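Local coordinates for protein golgin subfamily A member 4 (Homo sapiens, PDB 1UPT) that takes part in vesicle trafficking at the Golgi, including endosome-to-Golgi transport, and carries a GRIP domain at its C-terminal end and binds small GTPases, at residues L34-P37 and D38-Q42. Numbering follows the deposited sequence.
Sequences LKFP and DDQTQ
P37 and T41 meet where a loop turns into helix 38-57, with P37 at the N-cap position. The carbonyl oxygen of P37 takes two hydrogen bonds from T41. The amide T41 N donates to P37 O at 3.1 Å in the carbonyl plane; because P37 is the N-cap residue, this is the first i to i+4 bond of the helix. The hydroxyl T41 OG1 donates to the same P37 O over 3.2 Å, but from above that plane, 58° out of it, so the two donors approach from different directions. T41 can do this because OG1 stands beside its own backbone N (chi1 -64°); there it also rests 3.3 Å from F36 CB. Q40 leans back over the proline: its extended chain crosses the pyrrolidine ring obliquely, bringing Q40 OE1 to 3.5 Å from P37 CD, while Q40 CG packs on P37 CG. The same oxygen lies 3.7 Å from F36 CD2. Here the aromatic ring and the amide are inclined by 52°, which rules out a parallel stack. D39 reaches P37 from its carboxylate, D39 OD2 sitting 3.2 Å from P37 CB. Q42 NE2 donates to D38 OD2 at 3.0 Å, on the syn side but somewhat out of the carboxylate plane, joining side chains one helical turn apart. On the other side of the loop, K35, with positive phi, is the C-prime residue of a Schellman motif that ends helix 23-33, through F36 N to T31 O and K35 N to T32 O. In this GRIP domain, segment 34-37 thus links the end of helix 23-33 to the start of helix 38-57; F36 and T41 both touch T31 of the former, and F36 and Q40 pack on F15 of the second subunit.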
loop_
_atom_site.group_PDB
_atom_site.type_symbol
_atom_site.label_atom_id
_atom_site.label_comp_id
_atom_site.label_asym_id
_atom_site.label_seq_id
_atom_site.Cartn_x
_atom_site.Cartn_y
_atom_site.Cartn_z
ATOM N N LEU B 34 -4.893 -3.456 -2.979
ATOM C CA LEU B 34 -5.279 -2.125 -3.439
ATOM C C LEU B 34 -5.990 -2.125 -4.787
ATOM O O LEU B 34 -6.227 -1.078 -5.351
ATOM C CB LEU B 34 -4.047 -1.209 -3.473
ATOM C CG LEU B 34 -3.537 -0.766 -2.093
ATOM C CD1 LEU B 34 -2.150 -0.197 -2.223
ATOM C CD2 LEU B 34 -4.481 0.253 -1.434
ATOM N N LYS B 35 -6.308 -3.309 -5.314
ATOM C CA LYS B 35 -7.143 -3.426 -6.511
ATOM C C LYS B 35 -6.600 -2.678 -7.735
ATOM O O LYS B 35 -7.342 -1.985 -8.441
ATOM C CB LYS B 35 -8.555 -2.951 -6.191
ATOM C CG LYS B 35 -9.039 -3.345 -4.799
ATOM C CD LYS B 35 -10.128 -4.366 -4.826
ATOM C CE LYS B 35 -10.954 -4.326 -3.537
ATOM N NZ LYS B 35 -11.383 -5.680 -3.148
ATOM N N PHE B 36 -5.308 -2.852 -7.982
ATOM C CA PHE B 36 -4.635 -2.271 -9.139
ATOM C C PHE B 36 -5.197 -2.937 -10.384
ATOM O O PHE B 36 -5.539 -4.124 -10.330
ATOM C CB PHE B 36 -3.125 -2.586 -9.146
ATOM C CG PHE B 36 -2.270 -1.626 -8.376
ATOM C CD1 PHE B 36 -2.444 -1.465 -7.008
ATOM C CD2 PHE B 36 -1.205 -0.979 -8.994
ATOM C CE1 PHE B 36 -1.635 -0.620 -6.284
ATOM C CE2 PHE B 36 -0.389 -0.127 -8.277
ATOM C CZ PHE B 36 -0.607 0.056 -6.909
ATOM N N PRO B 37 -5.253 -2.210 -11.497
ATOM C CA PRO B 37 -5.645 -2.799 -12.784
ATOM C C PRO B 37 -4.558 -3.723 -13.276
ATOM O O PRO B 37 -3.389 -3.468 -13.013
ATOM C CB PRO B 37 -5.790 -1.587 -13.710
ATOM C CG PRO B 37 -4.915 -0.531 -13.132
ATOM C CD PRO B 37 -4.938 -0.776 -11.628
ATOM N N ASP B 38 -4.931 -4.790 -13.969
ATOM C CA ASP B 38 -3.969 -5.793 -14.333
ATOM C C ASP B 38 -2.855 -5.274 -15.242
ATOM O O ASP B 38 -1.771 -5.802 -15.180
ATOM C CB ASP B 38 -4.645 -7.015 -14.948
ATOM C CG ASP B 38 -3.701 -8.186 -15.052
ATOM O OD1 ASP B 38 -3.477 -8.656 -16.190
ATOM O OD2 ASP B 38 -3.079 -8.660 -14.061
ATOM N N ASP B 39 -3.079 -4.258 -16.070
ATOM C CA ASP B 39 -1.963 -3.726 -16.887
ATOM C C ASP B 39 -0.833 -3.155 -16.003
ATOM O O ASP B 39 0.362 -3.392 -16.253
ATOM C CB ASP B 39 -2.419 -2.646 -17.878
ATOM C CG ASP B 39 -3.010 -1.410 -17.187
ATOM O OD1 ASP B 39 -2.476 -0.281 -17.381
ATOM O OD2 ASP B 39 -4.002 -1.487 -16.421
ATOM N N GLN B 40 -1.207 -2.399 -14.981
ATOM C CA GLN B 40 -0.212 -1.806 -14.072
ATOM C C GLN B 40 0.459 -2.880 -13.209
ATOM O O GLN B 40 1.647 -2.837 -12.962
ATOM C CB GLN B 40 -0.880 -0.761 -13.185
ATOM C CG GLN B 40 -1.363 0.501 -13.907
ATOM C CD GLN B 40 -1.754 1.583 -12.903
ATOM O OE1 GLN B 40 -2.107 1.253 -11.766
ATOM N NE2 GLN B 40 -1.641 2.858 -13.291
ATOM N N THR B 41 -0.309 -3.871 -12.787
ATOM C CA THR B 41 0.205 -4.966 -12.014
ATOM C C THR B 41 1.238 -5.728 -12.819
ATOM O O THR B 41 2.320 -6.006 -12.332
ATOM C CB THR B 41 -0.971 -5.896 -11.594
ATOM O OG1 THR B 41 -1.874 -5.197 -10.716
ATOM C CG2 THR B 41 -0.472 -7.086 -10.810
ATOM N N GLN B 42 0.952 -6.023 -14.081
ATOM C CA GLN B 42 1.907 -6.787 -14.861
ATOM C C GLN B 42 3.157 -5.956 -15.124
ATOM O O GLN B 42 4.245 -6.504 -15.134
ATOM C CB GLN B 42 1.260 -7.359 -16.146
ATOM C CG GLN B 42 0.214 -8.487 -15.861
ATOM C CD GLN B 42 0.603 -9.485 -14.748
ATOM O OE1 GLN B 42 1.654 -10.139 -14.812
ATOM N NE2 GLN B 42 -0.246 -9.587 -13.725
#